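Local coordinates for protein SusD homolog (Bacteroides thetaiotaomicron VPI-5482, PDB 3IHV) that probably binds glycans at the outer membrane, as expected of a SusD-family sugar-binding protein, at residues N380-I383 with S388-N391; S218-A223 with Y404-N409; N100-G103 with D109-L112; Q53-G56 with F62-I65. All coordinates share one frame; numbering follows the deposited sequence. Where two conformers were deposited one is given.

Contact 1 of 4, residues N380-I383 with S388-N391. With NA (sodium ion), chain F; EDO (1,2-ethanediol), chain L.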
loop_
_atom_site.group_PDB
_atom_site.type_symbol
_atom_site.label_atom_id
_atom_site.label_comp_id
_atom_site.label_asym_id
_atom_site.label_seq_id
_atom_site.Cartn_x
_atom_site.Cartn_y
_atom_site.Cartn_z
ATOM N N ASN A 380 7.005 -19.422 -16.640
ATOM C CA ASN A 380 7.512 -18.568 -17.706
ATOM C C ASN A 380 6.386 -17.763 -18.318
ATOM O O ASN A 380 5.292 -18.280 -18.534
ATOM C CB ASN A 380 8.156 -19.402 -18.796
ATOM C CG ASN A 380 9.437 -20.033 -18.347
ATOM O OD1 ASN A 380 9.662 -21.215 -18.588
ATOM N ND2 ASN A 380 10.289 -19.253 -17.678
ATOM N N SER A 381 6.657 -16.493 -18.571
ATOM C CA SER A 381 5.677 -15.621 -19.185
ATOM C C SER A 381 6.441 -14.645 -20.067
ATOM O O SER A 381 7.468 -15.004 -20.666
ATOM C CB SER A 381 4.835 -14.929 -18.122
ATOM O OG SER A 381 3.752 -14.238 -18.749
ATOM N N PHE A 382 5.992 -13.411 -20.154
ATOM C CA PHE A 382 6.704 -12.490 -20.989
ATOM C C PHE A 382 8.033 -12.093 -20.311
ATOM O O PHE A 382 8.193 -12.184 -19.087
ATOM C CB PHE A 382 5.823 -11.292 -21.310
ATOM C CG PHE A 382 5.391 -10.520 -20.085
ATOM C CD1 PHE A 382 6.212 -9.567 -19.532
ATOM C CD2 PHE A 382 4.167 -10.745 -19.514
ATOM C CE1 PHE A 382 5.831 -8.863 -18.435
ATOM C CE2 PHE A 382 3.764 -10.022 -18.397
ATOM C CZ PHE A 382 4.594 -9.089 -17.863
ATOM N N ILE A 383 8.982 -11.673 -21.138
ATOM C CA ILE A 383 10.263 -11.167 -20.674
ATOM C C ILE A 383 10.153 -9.686 -20.879
ATOM O O ILE A 383 9.879 -9.237 -22.000
ATOM C CB ILE A 383 11.405 -11.723 -21.528
ATOM C CG1 ILE A 383 11.490 -13.241 -21.333
ATOM C CG2 ILE A 383 12.753 -11.004 -21.218
ATOM C CD1 ILE A 383 12.622 -13.896 -22.107
ATOM N N SER A 388 5.662 -6.704 -14.887
ATOM C CA SER A 388 5.542 -8.068 -14.420
ATOM C C SER A 388 4.088 -8.417 -14.149
ATOM O O SER A 388 3.228 -7.559 -14.188
ATOM C CB SER A 388 6.309 -8.243 -13.096
ATOM O OG SER A 388 5.599 -7.625 -12.016
ATOM N N ASN A 389 3.860 -9.700 -13.832
ATOM C CA ASN A 389 2.571 -10.183 -13.342
ATOM C C ASN A 389 2.558 -10.310 -11.811
ATOM O O ASN A 389 1.675 -10.956 -11.259
ATOM C CB ASN A 389 2.266 -11.526 -13.999
ATOM C CG ASN A 389 2.053 -11.378 -15.455
ATOM O OD1 ASN A 389 1.468 -10.383 -15.895
ATOM N ND2 ASN A 389 2.526 -12.345 -16.226
ATOM N N VAL A 390 3.483 -9.685 -11.097
ATOM C CA VAL A 390 3.507 -9.732 -9.643
ATOM C C VAL A 390 2.386 -8.863 -9.043
ATOM O O VAL A 390 2.154 -7.731 -9.474
ATOM C CB VAL A 390 4.881 -9.311 -9.058
ATOM C CG1 VAL A 390 4.860 -9.286 -7.514
ATOM C CG2 VAL A 390 5.996 -10.239 -9.590
ATOM N N ASN A 391 1.691 -9.399 -8.044
ATOM C CA ASN A 391 0.569 -8.688 -7.438
ATOM C C ASN A 391 0.967 -7.725 -6.333
ATOM O O ASN A 391 2.137 -7.669 -5.968
ATOM C CB ASN A 391 -0.481 -9.687 -6.958
ATOM C CG ASN A 391 -1.074 -10.467 -8.084
ATOM O OD1 ASN A 391 -0.929 -10.109 -9.261
ATOM N ND2 ASN A 391 -1.739 -11.595 -7.752
HETATM NA NA NA F . -0.466 -11.768 -11.030
HETATM C C1 EDO L . 6.705 -12.621 -13.303
HETATM O O1 EDO L . 5.668 -11.664 -13.121
HETATM C C2 EDO L . 7.772 -12.068 -14.223
HETATM O O2 EDO L . 7.216 -11.033 -15.034
HETATM O O HOH W 1 -2.667 -12.455 -10.397
HETATM O O HOH W 2 1.344 -12.901 -9.192
HETATM O O HOH W 3 -0.003 -13.764 -12.131
#
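With CG lodged between its backbone N and carbonyl carbon (chi1 61°), Phe382 brings the end of its ring up to Asn389, whose own CG lies beside its backbone N (chi1 -66°), and the two side chains approach from opposite directions. Ring and amide planes are 88° apart, and Phe382 CE2 comes within 3.4 Å of both OD1 and ND2 of Asn389. The ring's far end, CZ, lies 3.7 Å from Ser388 CA, while Ser388 N sits in the ring plane at its edge. The amide has its stronger partner in Ser267, whose backbone N donates to OD1. An alanine at Phe382 is likely to open a gap beside Ser388 CA and leave the Asn389 amide without its perpendicular neighbour.

Behind this contact Asn389 turns to metal binding: its O binds the sodium ion at 2.3 Å, Asn391 OD1 binds it at 2.5 Å, and Phe265 O and three waters complete the site. Ser388 OG, hydrogen-bonded also to Ile280 O, accepts from Val390 N at 3.1 Å, an ST turn that folds the chain just where it approaches the ion. The whole loop runs from helix 373-376 to strand 392-396; Val390 packs on Ile373 of that helix and on Cys250 of helix 242-250.

Contact 2 of 4, residues S218-A223 with Y404-N409. With EDO (1,2-ethanediol), chain H.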
loop_
_atom_site.group_PDB
_atom_site.type_symbol
_atom_site.label_atom_id
_atom_site.label_comp_id
_atom_site.label_asym_id
_atom_site.label_seq_id
_atom_site.Cartn_x
_atom_site.Cartn_y
_atom_site.Cartn_z
ATOM N N SER A 218 -12.049 10.543 18.706
ATOM C CA SER A 218 -13.170 9.618 18.909
ATOM C C SER A 218 -13.105 8.432 17.961
ATOM O O SER A 218 -13.709 7.381 18.223
ATOM C CB SER A 218 -14.535 10.335 18.727
ATOM O OG SER A 218 -14.813 10.674 17.370
ATOM N N LYS A 219 -12.356 8.570 16.873
ATOM C CA LYS A 219 -12.291 7.497 15.887
ATOM C C LYS A 219 -11.400 6.322 16.275
ATOM O O LYS A 219 -11.441 5.271 15.609
ATOM C CB LYS A 219 -11.948 8.064 14.505
ATOM C CG LYS A 219 -12.947 9.130 13.981
ATOM C CD LYS A 219 -14.402 8.706 14.039
ATOM C CE LYS A 219 -15.355 9.870 13.631
ATOM N NZ LYS A 219 -16.802 9.656 13.812
ATOM N N TRP A 220 -10.574 6.468 17.316
ATOM C CA TRP A 220 -9.789 5.326 17.765
ATOM C C TRP A 220 -10.721 4.215 18.244
ATOM O O TRP A 220 -10.540 3.022 17.930
ATOM C CB TRP A 220 -8.834 5.717 18.874
ATOM C CG TRP A 220 -7.653 6.586 18.464
ATOM C CD1 TRP A 220 -7.386 7.838 18.911
ATOM C CD2 TRP A 220 -6.584 6.238 17.599
ATOM N NE1 TRP A 220 -6.230 8.293 18.377
ATOM C CE2 TRP A 220 -5.719 7.333 17.549
ATOM C CE3 TRP A 220 -6.287 5.122 16.841
ATOM C CZ2 TRP A 220 -4.570 7.337 16.801
ATOM C CZ3 TRP A 220 -5.142 5.133 16.062
ATOM C CH2 TRP A 220 -4.299 6.228 16.044
ATOM N N GLU A 221 -11.715 4.598 19.016
ATOM C CA GLU A 221 -12.718 3.659 19.463
ATOM C C GLU A 221 -13.432 3.021 18.270
ATOM O O GLU A 221 -13.672 1.834 18.274
ATOM C CB GLU A 221 -13.725 4.368 20.364
ATOM C CG GLU A 221 -14.915 3.511 20.743
ATOM C CD GLU A 221 -15.863 4.202 21.665
ATOM O OE1 GLU A 221 -15.616 5.373 22.051
ATOM O OE2 GLU A 221 -16.854 3.544 22.013
ATOM N N ALA A 222 -13.729 3.812 17.228
ATOM C CA ALA A 222 -14.411 3.272 16.044
ATOM C C ALA A 222 -13.508 2.269 15.336
ATOM O O ALA A 222 -13.952 1.202 14.887
ATOM C CB ALA A 222 -14.843 4.408 15.092
ATOM N N ALA A 223 -12.217 2.600 15.213
ATOM C CA ALA A 223 -11.259 1.685 14.574
ATOM C C ALA A 223 -11.219 0.355 15.360
ATOM O O ALA A 223 -11.268 -0.748 14.787
ATOM C CB ALA A 223 -9.853 2.335 14.554
ATOM N N TYR A 404 -5.680 -2.908 15.205
ATOM C CA TYR A 404 -6.517 -3.217 16.350
ATOM C C TYR A 404 -5.760 -2.953 17.651
ATOM O O TYR A 404 -6.241 -2.244 18.548
ATOM C CB TYR A 404 -6.972 -4.673 16.232
ATOM C CG TYR A 404 -7.970 -5.184 17.258
ATOM C CD1 TYR A 404 -8.985 -4.374 17.761
ATOM C CD2 TYR A 404 -7.948 -6.521 17.655
ATOM C CE1 TYR A 404 -9.913 -4.865 18.677
ATOM C CE2 TYR A 404 -8.877 -7.014 18.544
ATOM C CZ TYR A 404 -9.869 -6.184 19.043
ATOM O OH TYR A 404 -10.794 -6.691 19.940
ATOM N N ALA A 405 -4.533 -3.468 17.728
ATOM C CA ALA A 405 -3.711 -3.256 18.901
ATOM C C ALA A 405 -3.447 -1.777 19.097
ATOM O O ALA A 405 -3.591 -1.265 20.230
ATOM C CB ALA A 405 -2.390 -3.997 18.795
ATOM N N GLU A 406 -3.083 -1.095 18.013
ATOM C CA GLU A 406 -2.785 0.346 18.082
ATOM C C GLU A 406 -3.989 1.133 18.593
ATOM O O GLU A 406 -3.903 1.919 19.515
ATOM C CB GLU A 406 -2.355 0.872 16.695
ATOM C CG GLU A 406 -2.057 2.355 16.663
ATOM C CD GLU A 406 -1.710 2.870 15.292
ATOM O OE1 GLU A 406 -1.570 2.056 14.320
ATOM O OE2 GLU A 406 -1.522 4.102 15.217
ATOM N N ALA A 407 -5.141 0.887 17.978
ATOM C CA ALA A 407 -6.359 1.654 18.312
ATOM C C ALA A 407 -6.859 1.369 19.710
ATOM O O ALA A 407 -7.301 2.301 20.427
ATOM C CB ALA A 407 -7.488 1.367 17.264
ATOM N N LEU A 408 -6.827 0.099 20.129
ATOM C CA LEU A 408 -7.199 -0.212 21.504
ATOM C C LEU A 408 -6.343 0.569 22.498
ATOM O O LEU A 408 -6.842 1.128 23.472
ATOM C CB LEU A 408 -7.048 -1.707 21.788
ATOM C CG LEU A 408 -8.148 -2.620 21.214
ATOM C CD1 LEU A 408 -7.706 -4.078 21.300
ATOM C CD2 LEU A 408 -9.424 -2.377 22.019
ATOM N N ASN A 409 -5.035 0.600 22.252
ATOM C CA ASN A 409 -4.110 1.279 23.170
ATOM C C ASN A 409 -4.387 2.764 23.178
ATOM O O ASN A 409 -4.349 3.386 24.228
ATOM C CB ASN A 409 -2.672 0.985 22.745
ATOM C CG ASN A 409 -1.653 1.629 23.632
ATOM O OD1 ASN A 409 -1.654 1.427 24.841
ATOM N ND2 ASN A 409 -0.722 2.361 23.024
HETATM C C1 EDO H . -19.186 5.777 14.527
HETATM O O1 EDO H . -19.773 6.845 15.281
HETATM C C2 EDO H . -17.808 6.253 14.147
HETATM O O2 EDO H . -17.978 7.246 13.153
#
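Trp220 and Ala407 bring the two backbones together, their CA atoms 5.1 Å apart. The axes of helix segments 219-223 and 404-409 approach to 8.1 Å and run roughly antiparallel, with 142° between their directions. Small residues at the crossing are consistent with this closeness: Ala407 CB lies 3.7 Å from Ala223 CB and 3.5 Å from the backbone O of Trp220. The indole then fills the space beside this alanine pair, its CE3 resting 4.0 Å from Ala407 CB.

This is buried helix-on-helix packing within the largely helical SusD fold, whose sequence families belong to the TPR clan, and it joins helix 219-232 to helix 397-412. Farther out along the indole, CH2 comes 3.6 Å from Glu406 OE2, with the ring and carboxylate planes 45° apart. With CG opposite the backbone N (chi1 179°) and the chain extended beyond it, Glu406 delivers its carboxylate to stronger partners, a salt bridge with Arg475 and a hydrogen bond from Trp476 NE1. Lys219, which packs on helix 195-210, makes a cation-pi contact with Trp209, and its NZ donates to a bound 1,2-ethanediol at 2.8 Å. A serine in place of Lys219 would probably leave the Trp209 ring without its cation and the diol without that donor.

Contact 3 of 4, residues N100-G103 with D109-L112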
loop_
_atom_site.group_PDB
_atom_site.type_symbol
_atom_site.label_atom_id
_atom_site.label_comp_id
_atom_site.label_asym_id
_atom_site.label_seq_id
_atom_site.Cartn_x
_atom_site.Cartn_y
_atom_site.Cartn_z
ATOM N N ASN A 100 -31.017 2.230 -11.523
ATOM C CA ASN A 100 -32.101 2.233 -12.488
ATOM C C ASN A 100 -32.425 0.890 -13.137
ATOM O O ASN A 100 -33.460 0.772 -13.760
ATOM C CB ASN A 100 -31.779 3.240 -13.603
ATOM C CG ASN A 100 -31.810 4.670 -13.104
ATOM O OD1 ASN A 100 -32.550 4.987 -12.169
ATOM N ND2 ASN A 100 -30.991 5.531 -13.701
ATOM N N LYS A 101 -31.556 -0.104 -12.969
ATOM C CA LYS A 101 -31.722 -1.412 -13.598
ATOM C C LYS A 101 -32.104 -2.543 -12.650
ATOM O O LYS A 101 -32.765 -3.500 -13.072
ATOM C CB LYS A 101 -30.419 -1.798 -14.307
ATOM C CG LYS A 101 -30.013 -0.869 -15.452
ATOM C CD LYS A 101 -30.891 -1.012 -16.697
ATOM C CE LYS A 101 -30.305 -0.187 -17.857
ATOM N NZ LYS A 101 -30.964 -0.434 -19.181
ATOM N N ILE A 102 -31.704 -2.435 -11.375
ATOM C CA ILE A 102 -31.923 -3.509 -10.387
ATOM C C ILE A 102 -33.377 -3.969 -10.249
ATOM O O ILE A 102 -33.642 -5.145 -10.043
ATOM C CB ILE A 102 -31.302 -3.133 -9.018
ATOM C CG1 ILE A 102 -31.278 -4.350 -8.082
ATOM C CG2 ILE A 102 -32.014 -1.911 -8.411
ATOM C CD1 ILE A 102 -30.528 -4.124 -6.802
ATOM N N GLY A 103 -34.304 -3.033 -10.381
ATOM C CA GLY A 103 -35.734 -3.342 -10.305
ATOM C C GLY A 103 -36.192 -4.380 -11.300
ATOM O O GLY A 103 -37.147 -5.124 -11.003
ATOM N N ASP A 109 -30.331 -12.233 -9.461
ATOM C CA ASP A 109 -29.531 -11.093 -9.923
ATOM C C ASP A 109 -29.643 -9.866 -9.038
ATOM O O ASP A 109 -28.676 -9.103 -8.963
ATOM C CB ASP A 109 -29.886 -10.725 -11.372
ATOM C CG ASP A 109 -29.254 -11.681 -12.382
ATOM O OD1 ASP A 109 -28.763 -12.712 -11.931
ATOM O OD2 ASP A 109 -29.297 -11.407 -13.610
ATOM N N LYS A 110 -30.802 -9.648 -8.398
ATOM C CA LYS A 110 -30.915 -8.521 -7.447
ATOM C C LYS A 110 -29.940 -8.706 -6.299
ATOM O O LYS A 110 -29.324 -7.746 -5.834
ATOM C CB LYS A 110 -32.335 -8.388 -6.857
ATOM C CG LYS A 110 -33.397 -8.005 -7.831
ATOM C CD LYS A 110 -34.730 -7.960 -7.042
ATOM C CE LYS A 110 -35.936 -7.838 -7.875
ATOM N NZ LYS A 110 -35.956 -6.632 -8.671
ATOM N N LYS A 111 -29.784 -9.956 -5.843
ATOM C CA LYS A 111 -28.873 -10.248 -4.748
ATOM C C LYS A 111 -27.441 -9.929 -5.164
ATOM O O LYS A 111 -26.698 -9.216 -4.465
ATOM C CB LYS A 111 -29.016 -11.699 -4.329
ATOM C CG LYS A 111 -28.054 -12.146 -3.259
ATOM C CD LYS A 111 -28.141 -11.284 -1.979
ATOM C CE LYS A 111 -27.232 -11.836 -0.943
ATOM N NZ LYS A 111 -27.120 -10.968 0.249
ATOM N N LEU A 112 -27.061 -10.436 -6.330
ATOM C CA LEU A 112 -25.731 -10.146 -6.875
ATOM C C LEU A 112 -25.545 -8.633 -7.029
ATOM O O LEU A 112 -24.488 -8.097 -6.672
ATOM C CB LEU A 112 -25.529 -10.878 -8.204
ATOM C CG LEU A 112 -25.309 -12.409 -8.100
ATOM C CD1 LEU A 112 -25.457 -13.001 -9.522
ATOM C CD2 LEU A 112 -23.958 -12.762 -7.487
#
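Lys110 NZ reaches back across a tight helical hairpin to grip the backbone near the end of the preceding helix. Its firmer bond goes to Ile102 O, at 3.1 Å; a second, weak one goes to Gly103 O, at 3.0 Å. The hairpin is formed by helices 75-101 and 107-135, consecutive in the chain. The ammonium group lies close to the C-terminal end of the first, and a lysine from the first turn of the next helix supplies N-H groups to carbonyls there. Tyr105 O, in the connection, adds another weak bond to the same nitrogen, so that one clear and two weak bonds reach NZ. Near the C-terminal end of helix 75-101, the positive charge is probably favoured by the helix dipole.

Geometry at Ile102 O is bent: the C=O...NZ angle is 135°, with the donor tilted 19° from the carbonyl plane. The lysine chain runs extended from CB and turns only at its last torsion (chi4 -61°), bringing NZ up to both oxygens. On the way, Lys110 CG passes 3.6 Å from Ile102 O, so the aliphatic stem shares the site with the charged end. Apolar packing is looser, with Ile102 CG1 and Lys110 CG 4.2 Å apart. The isoleucine's terminal methyl, CD1, comes to rest 3.9 Å from the backbone O of Lys110.

Contact 4 of 4, residues Q53-G56 with F62-I65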
loop_
_atom_site.group_PDB
_atom_site.type_symbol
_atom_site.label_atom_id
_atom_site.label_comp_id
_atom_site.label_asym_id
_atom_site.label_seq_id
_atom_site.Cartn_x
_atom_site.Cartn_y
_atom_site.Cartn_z
ATOM N N GLN A 53 14.198 4.351 0.729
ATOM C CA GLN A 53 14.438 5.551 -0.051
ATOM C C GLN A 53 14.740 5.154 -1.472
ATOM O O GLN A 53 15.073 3.982 -1.778
ATOM C CB GLN A 53 15.631 6.350 0.529
ATOM C CG GLN A 53 16.985 5.607 0.521
ATOM C CD GLN A 53 18.153 6.475 0.949
ATOM O OE1 GLN A 53 18.118 7.688 0.784
ATOM N NE2 GLN A 53 19.226 5.845 1.453
ATOM N N VAL A 54 14.686 6.138 -2.352
ATOM C CA VAL A 54 15.041 5.883 -3.732
ATOM C C VAL A 54 16.580 5.726 -3.864
ATOM O O VAL A 54 17.333 6.277 -3.081
ATOM C CB VAL A 54 14.525 6.988 -4.649
ATOM C CG1 VAL A 54 15.346 8.311 -4.471
ATOM C CG2 VAL A 54 14.563 6.515 -6.088
ATOM N N GLU A 55 17.015 4.963 -4.864
ATOM C CA GLU A 55 18.418 4.760 -5.169
ATOM C C GLU A 55 19.137 6.084 -5.468
ATOM O O GLU A 55 18.532 7.028 -5.973
ATOM C CB GLU A 55 18.532 3.863 -6.423
ATOM C CG GLU A 55 19.939 3.499 -6.869
ATOM C CD GLU A 55 20.680 4.563 -7.656
ATOM O OE1 GLU A 55 20.061 5.475 -8.277
ATOM O OE2 GLU A 55 21.933 4.456 -7.641
ATOM N N GLY A 56 20.431 6.095 -5.182
ATOM C CA GLY A 56 21.310 7.222 -5.560
ATOM C C GLY A 56 21.586 8.208 -4.444
ATOM O O GLY A 56 21.039 8.101 -3.349
ATOM N N PHE A 62 14.038 10.186 -11.863
ATOM C CA PHE A 62 12.995 9.557 -11.073
ATOM C C PHE A 62 13.137 9.769 -9.564
ATOM O O PHE A 62 12.238 9.411 -8.818
ATOM C CB PHE A 62 12.933 8.036 -11.394
ATOM C CG PHE A 62 14.238 7.303 -11.152
ATOM C CD1 PHE A 62 14.593 6.892 -9.875
ATOM C CD2 PHE A 62 15.096 7.014 -12.210
ATOM C CE1 PHE A 62 15.757 6.211 -9.640
ATOM C CE2 PHE A 62 16.299 6.333 -11.976
ATOM C CZ PHE A 62 16.611 5.920 -10.684
ATOM N N ARG A 63 14.242 10.368 -9.117
ATOM C CA ARG A 63 14.443 10.571 -7.700
ATOM C C ARG A 63 13.719 11.791 -7.166
ATOM O O ARG A 63 13.651 11.990 -5.945
ATOM C CB ARG A 63 15.933 10.672 -7.410
ATOM C CG ARG A 63 16.691 9.400 -7.774
ATOM C CD ARG A 63 18.187 9.606 -7.713
ATOM N NE ARG A 63 18.889 8.528 -8.431
ATOM C CZ ARG A 63 19.127 8.497 -9.739
ATOM N NH1 ARG A 63 18.727 9.490 -10.550
ATOM N NH2 ARG A 63 19.806 7.463 -10.253
ATOM N N ILE A 64 13.110 12.579 -8.048
ATOM C CA ILE A 64 12.559 13.864 -7.599
ATOM C C ILE A 64 11.395 13.748 -6.613
ATOM O O ILE A 64 11.347 14.495 -5.618
ATOM C CB ILE A 64 12.217 14.801 -8.790
ATOM C CG1 ILE A 64 12.018 16.247 -8.292
ATOM C CG2 ILE A 64 11.046 14.254 -9.606
ATOM C CD1 ILE A 64 11.754 17.244 -9.392
ATOM N N ILE A 65 10.479 12.802 -6.833
ATOM C CA ILE A 65 9.363 12.621 -5.914
ATOM C C ILE A 65 9.792 11.983 -4.597
ATOM O O ILE A 65 9.484 12.523 -3.535
ATOM C CB ILE A 65 8.157 11.902 -6.577
ATOM C CG1 ILE A 65 7.512 12.839 -7.638
ATOM C CG2 ILE A 65 7.110 11.526 -5.546
ATOM C CD1 ILE A 65 6.556 12.140 -8.619
#
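Arg63 begins its path against Val54: its CB lies 3.8 Å from Val54 CG1, and its CG is slightly nearer the same methyl, at 3.7 Å. The two side chains cross at about a right angle, and the arginine continues extended from CG to NE. CD comes up against the backbone O of Glu55 at 3.1 Å, and NE then donates weakly to that oxygen at 2.9 Å. The same nitrogen also reaches the carboxylate, meeting Glu55 OE1 at 3.3 Å. NH2 makes the stronger bond, 2.8 Å to OE1 with an angle of 158° at the hydrogen. Thus one carboxylate oxygen is held side-on by two nitrogens and lies near the guanidinium plane, although the two flat groups are turned 64° from each other. Glu55 brings OE1 there by bending at its second torsion (chi2 -80°). NH1, the remaining branch, donates to Glu60 O in the intervening loop.

Phe62 lies over one face of the guanidinium, its CZ 3.6 Å above the plane and offset toward the rim. That ring also turns its edge to Val54 CG2, 3.8 Å from CE1, so the ring touches both valine and arginine. Gly56, with its positive phi, passes close to Arg63 NE where a side chain would collide. A side-on arginine-glutamate salt bridge of this kind, backed by a backbone carbonyl, joins the 3-10 segment that includes Phe62 and Arg63 to the residues just after strand 52-54 in the SusD-family fold.

How the contacts relate
From the N terminus, contact 4 comes first, closing a short loop that leaves strand 52-54. Helix 75-101 follows, and contact 3 closes the turn between it and helix 107-135; its centre lies about 48 Å from that of contact 4. Both are local and stand in series with everything later. Contact 2 works on another scale, bringing helix 219-232 to helix 397-412 across 180 intervening residues. Inside that long loop contact 1 is nested, closing a small loop ahead of strand 392-396. None of the four cross. Contacts 1 and 2 lie on opposite sides of the chain's centre, and contacts 1 and 4, the closest pair, remain about 17 Å apart at their nearest atoms.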